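Local coordinates for phosphopantetheine attachment site family protein (PDB 4HKG) that probably carries aminoacyl or peptidyl intermediates on a phosphopantetheine arm, as a free-standing peptidyl carrier protein of an uncharacterised secondary metabolic pathway, at residues Lys5-Arg15 / Ile71-Leu82. Numbering follows the deposited sequence.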
loop_
_atom_site.group_PDB
_atom_site.type_symbol
_atom_site.label_atom_id
_atom_site.label_comp_id
_atom_site.label_asym_id
_atom_site.label_seq_id
_atom_site.Cartn_x
_atom_site.Cartn_y
_atom_site.Cartn_z
ATOM N N LYS A 5 -2.247 -15.407 -3.469
ATOM C CA LYS A 5 -2.476 -13.999 -3.142
ATOM C C LYS A 5 -2.962 -13.807 -1.708
ATOM O O LYS A 5 -4.111 -13.432 -1.452
ATOM C CB LYS A 5 -3.430 -13.341 -4.144
ATOM C CG LYS A 5 -2.897 -13.329 -5.571
ATOM C CD LYS A 5 -3.630 -12.296 -6.422
ATOM C CE LYS A 5 -3.121 -12.295 -7.857
ATOM N NZ LYS A 5 -3.375 -13.596 -8.533
ATOM N N ASP A 6 -2.060 -14.061 -0.773
ATOM C CA ASP A 6 -2.352 -13.860 0.633
ATOM C C ASP A 6 -1.857 -12.486 1.079
ATOM O O ASP A 6 -1.494 -11.633 0.263
ATOM C CB ASP A 6 -1.735 -14.980 1.479
ATOM C CG ASP A 6 -0.254 -15.170 1.219
ATOM O OD1 ASP A 6 0.396 -14.288 0.611
ATOM O OD2 ASP A 6 0.276 -16.221 1.648
ATOM N N LYS A 7 -1.835 -12.273 2.382
ATOM C CA LYS A 7 -1.410 -10.996 2.932
ATOM C C LYS A 7 0.019 -10.655 2.519
ATOM O O LYS A 7 0.298 -9.523 2.117
ATOM C CB LYS A 7 -1.542 -11.011 4.453
ATOM C CG LYS A 7 -1.187 -9.688 5.113
ATOM C CD LYS A 7 -1.166 -9.842 6.621
ATOM C CE LYS A 7 -0.801 -8.538 7.310
ATOM N NZ LYS A 7 -0.612 -8.734 8.772
ATOM N N ALA A 8 0.918 -11.632 2.602
ATOM C CA ALA A 8 2.318 -11.426 2.246
ATOM C C ALA A 8 2.487 -11.040 0.777
ATOM O O ALA A 8 3.342 -10.227 0.446
ATOM C CB ALA A 8 3.142 -12.666 2.576
ATOM N N TYR A 9 1.677 -11.625 -0.099
ATOM C CA TYR A 9 1.695 -11.284 -1.520
ATOM C C TYR A 9 1.378 -9.798 -1.709
ATOM O O TYR A 9 2.137 -9.055 -2.346
ATOM C CB TYR A 9 0.671 -12.149 -2.251
ATOM C CG TYR A 9 0.611 -11.962 -3.748
ATOM C CD1 TYR A 9 1.343 -12.782 -4.594
ATOM C CD2 TYR A 9 -0.205 -10.991 -4.316
ATOM C CE1 TYR A 9 1.273 -12.640 -5.971
ATOM C CE2 TYR A 9 -0.283 -10.840 -5.692
ATOM C CZ TYR A 9 0.462 -11.657 -6.508
ATOM O OH TYR A 9 0.383 -11.503 -7.874
ATOM N N TRP A 10 0.256 -9.351 -1.151
ATOM C CA TRP A 10 -0.124 -7.954 -1.311
ATOM C C TRP A 10 0.818 -7.011 -0.572
ATOM O O TRP A 10 1.081 -5.902 -1.038
ATOM C CB TRP A 10 -1.582 -7.724 -0.899
ATOM C CG TRP A 10 -2.525 -8.341 -1.861
ATOM C CD1 TRP A 10 -3.403 -9.364 -1.619
ATOM C CD2 TRP A 10 -2.662 -8.018 -3.246
ATOM N NE1 TRP A 10 -4.091 -9.674 -2.767
ATOM C CE2 TRP A 10 -3.651 -8.863 -3.778
ATOM C CE3 TRP A 10 -2.049 -7.080 -4.082
ATOM C CZ2 TRP A 10 -4.041 -8.802 -5.111
ATOM C CZ3 TRP A 10 -2.435 -7.025 -5.404
ATOM C CH2 TRP A 10 -3.418 -7.881 -5.906
ATOM N N SER A 11 1.333 -7.442 0.566
ATOM C CA SER A 11 2.291 -6.631 1.295
ATOM C C SER A 11 3.543 -6.368 0.443
ATOM O O SER A 11 4.041 -5.241 0.399
ATOM C CB SER A 11 2.654 -7.289 2.627
ATOM O OG SER A 11 3.526 -6.458 3.371
ATOM N N ALA A 12 4.040 -7.391 -0.245
ATOM C CA ALA A 12 5.213 -7.216 -1.106
ATOM C C ALA A 12 4.912 -6.246 -2.258
ATOM O O ALA A 12 5.735 -5.390 -2.601
ATOM C CB ALA A 12 5.683 -8.553 -1.644
ATOM N N ILE A 13 3.729 -6.368 -2.854
ATOM C CA ILE A 13 3.334 -5.466 -3.938
ATOM C C ILE A 13 3.218 -4.022 -3.441
ATOM O O ILE A 13 3.773 -3.098 -4.054
ATOM C CB ILE A 13 2.031 -5.960 -4.628
ATOM C CG1 ILE A 13 2.340 -7.222 -5.437
ATOM C CG2 ILE A 13 1.382 -4.844 -5.467
ATOM C CD1 ILE A 13 1.175 -7.781 -6.211
ATOM N N ILE A 14 2.527 -3.827 -2.323
ATOM C CA ILE A 14 2.342 -2.489 -1.780
ATOM C C ILE A 14 3.683 -1.878 -1.387
ATOM O O ILE A 14 3.942 -0.712 -1.672
ATOM C CB ILE A 14 1.360 -2.503 -0.597
ATOM C CG1 ILE A 14 -0.044 -2.884 -1.070
ATOM C CG2 ILE A 14 1.301 -1.134 0.065
ATOM C CD1 ILE A 14 -0.976 -3.301 0.058
ATOM N N ARG A 15 4.545 -2.661 -0.756
ATOM C CA ARG A 15 5.867 -2.169 -0.381
ATOM C C ARG A 15 6.659 -1.709 -1.601
ATOM O O ARG A 15 7.350 -0.685 -1.557
ATOM C CB ARG A 15 6.621 -3.254 0.389
ATOM C CG ARG A 15 7.928 -2.828 1.031
ATOM C CD ARG A 15 8.537 -4.034 1.758
ATOM N NE ARG A 15 9.562 -3.682 2.734
ATOM C CZ ARG A 15 10.091 -4.544 3.592
ATOM N NH1 ARG A 15 9.673 -5.804 3.598
ATOM N NH2 ARG A 15 11.019 -4.153 4.450
ATOM N N ILE A 71 1.703 -0.523 5.387
ATOM C CA ILE A 71 1.718 -1.464 4.280
ATOM C C ILE A 71 0.951 -2.733 4.643
ATOM O O ILE A 71 0.101 -3.201 3.872
ATOM C CB ILE A 71 3.162 -1.798 3.863
ATOM C CG1 ILE A 71 3.806 -0.577 3.194
ATOM C CG2 ILE A 71 3.205 -3.021 2.945
ATOM C CD1 ILE A 71 5.296 -0.694 3.059
ATOM N N ASN A 72 1.240 -3.288 5.815
ATOM C CA ASN A 72 0.601 -4.529 6.230
ATOM C C ASN A 72 -0.897 -4.368 6.508
ATOM O O ASN A 72 -1.677 -5.283 6.238
ATOM C CB ASN A 72 1.317 -5.142 7.434
ATOM C CG ASN A 72 2.506 -5.989 7.038
ATOM O OD1 ASN A 72 2.552 -6.537 5.926
ATOM N ND2 ASN A 72 3.472 -6.104 7.933
ATOM N N ALA A 73 -1.308 -3.217 7.040
ATOM C CA ALA A 73 -2.732 -2.992 7.300
ATOM C C ALA A 73 -3.490 -2.892 5.976
ATOM O O ALA A 73 -4.594 -3.441 5.831
ATOM C CB ALA A 73 -2.944 -1.744 8.146
ATOM N N LEU A 74 -2.890 -2.213 5.004
ATOM C CA LEU A 74 -3.514 -2.101 3.692
ATOM C C LEU A 74 -3.554 -3.458 2.988
ATOM O O LEU A 74 -4.547 -3.796 2.343
ATOM C CB LEU A 74 -2.808 -1.050 2.835
ATOM C CG LEU A 74 -3.470 -0.711 1.494
ATOM C CD1 LEU A 74 -4.881 -0.148 1.678
ATOM C CD2 LEU A 74 -2.591 0.269 0.734
ATOM N N ALA A 75 -2.497 -4.253 3.134
ATOM C CA ALA A 75 -2.473 -5.605 2.575
ATOM C C ALA A 75 -3.586 -6.464 3.155
ATOM O O ALA A 75 -4.258 -7.200 2.422
ATOM C CB ALA A 75 -1.129 -6.261 2.816
ATOM N N GLU A 76 -3.782 -6.363 4.470
ATOM C CA GLU A 76 -4.849 -7.081 5.152
ATOM C C GLU A 76 -6.202 -6.702 4.561
ATOM O O GLU A 76 -7.052 -7.563 4.326
ATOM C CB GLU A 76 -4.812 -6.770 6.655
ATOM C CG GLU A 76 -5.908 -7.440 7.464
ATOM C CD GLU A 76 -5.503 -8.797 7.984
ATOM O OE1 GLU A 76 -4.298 -9.118 7.922
ATOM O OE2 GLU A 76 -6.385 -9.540 8.466
ATOM N N TYR A 77 -6.398 -5.408 4.321
ATOM C CA TYR A 77 -7.637 -4.921 3.726
ATOM C C TYR A 77 -7.875 -5.516 2.333
ATOM O O TYR A 77 -8.977 -5.979 2.031
ATOM C CB TYR A 77 -7.657 -3.390 3.679
ATOM C CG TYR A 77 -8.878 -2.835 2.995
ATOM C CD1 TYR A 77 -10.097 -2.791 3.650
ATOM C CD2 TYR A 77 -8.816 -2.369 1.688
ATOM C CE1 TYR A 77 -11.221 -2.291 3.030
ATOM C CE2 TYR A 77 -9.941 -1.864 1.056
ATOM C CZ TYR A 77 -11.137 -1.832 1.735
ATOM O OH TYR A 77 -12.270 -1.336 1.132
ATOM N N LEU A 78 -6.834 -5.521 1.498
ATOM C CA LEU A 78 -6.965 -6.070 0.152
ATOM C C LEU A 78 -7.365 -7.534 0.169
ATOM O O LEU A 78 -8.237 -7.950 -0.593
ATOM C CB LEU A 78 -5.672 -5.900 -0.650
ATOM C CG LEU A 78 -5.292 -4.467 -0.990
ATOM C CD1 LEU A 78 -4.067 -4.469 -1.875
ATOM C CD2 LEU A 78 -6.446 -3.746 -1.677
ATOM N N VAL A 79 -6.734 -8.317 1.036
ATOM C CA VAL A 79 -7.098 -9.728 1.157
ATOM C C VAL A 79 -8.578 -9.876 1.513
ATOM O O VAL A 79 -9.281 -10.699 0.929
ATOM C CB VAL A 79 -6.229 -10.470 2.201
ATOM C CG1 VAL A 79 -6.779 -11.863 2.475
ATOM C CG2 VAL A 79 -4.795 -10.559 1.719
ATOM N N SER A 80 -9.034 -9.063 2.459
ATOM C CA SER A 80 -10.426 -9.092 2.890
ATOM C C SER A 80 -11.376 -8.771 1.743
ATOM O O SER A 80 -12.410 -9.417 1.588
ATOM C CB SER A 80 -10.650 -8.110 4.043
ATOM O OG SER A 80 -10.035 -8.572 5.232
ATOM N N GLU A 81 -11.010 -7.780 0.938
ATOM C CA GLU A 81 -11.857 -7.330 -0.158
ATOM C C GLU A 81 -11.930 -8.348 -1.283
ATOM O O GLU A 81 -12.938 -8.442 -1.975
ATOM C CB GLU A 81 -11.363 -5.998 -0.715
ATOM C CG GLU A 81 -11.586 -4.829 0.212
ATOM C CD GLU A 81 -13.058 -4.569 0.470
ATOM O OE1 GLU A 81 -13.789 -4.246 -0.490
ATOM O OE2 GLU A 81 -13.492 -4.691 1.634
ATOM N N LEU A 82 -10.856 -9.109 -1.460
ATOM C CA LEU A 82 -10.755 -10.033 -2.579
ATOM C C LEU A 82 -11.162 -11.453 -2.200
ATOM O O LEU A 82 -11.288 -12.320 -3.065
ATOM C CB LEU A 82 -9.331 -10.011 -3.142
ATOM C CG LEU A 82 -8.953 -8.681 -3.799
ATOM C CD1 LEU A 82 -7.453 -8.569 -3.994
ATOM C CD2 LEU A 82 -9.674 -8.522 -5.134
#
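Leu-78 lies against one face of the Trp-10 indole, its CD1 3.7 Å above the ring plane and offset toward the rim, while Tyr-9 CD2 sits over the centre of the opposite face. At the edge, near the ring plane, Val-79 CG2 approaches Trp-10 CD1 at 3.8 Å, and Leu-82 CD1 comes in obliquely beside CZ2 and NE1. With chi1 at -70°, CG of Trp-10 stands beside its backbone N, which turns the indole toward the C-terminal half of helix 71-82; Leu-78, Leu-82, Ala-75 and Val-79 form the hole that receives it. One turn on, Ile-14 is a second knob, set among Leu-74, Ile-71, Ala-75 and Leu-78, with its CD1 3.6 Å from the backbone N of Ala-75. The reverse knob is Ala-75: its methyl fits among Lys-7, Trp-10, Ser-11 and Ile-14, and, consistent with its small size, the CA atoms of Ser-11 and Ala-75 are 5.0 Å apart. Such knobs-into-holes packing joins the first and last helices of the carrier-protein helical bundle; the axes of segments 7-15 and 71-82 approach to 8.2 Å at 128°, somewhat nearer perpendicular than antiparallel. Helix 42-56 adds Thr-56 against Trp-10 and Leu-52 against Leu-74 and Leu-78. On a more polar flank, Ser-11 OG donates to Asn-72 OD1 at 2.7 Å, the donor tilted 33° from the carbonyl plane. The amide of Asn-72 is held from its other end as well, since ND2 bonds to Asp-32 OD1. Lys-7 reaches in extended form to helix 71-82, its CE 3.5 Å from Asn-72 O, but its salt bridge to Glu-76 is long, at 3.8 Å from NZ to OE1. At the end of the interface away from Leu-82, Ile-71 CD1 packs against CA, CB and CG of Arg-15.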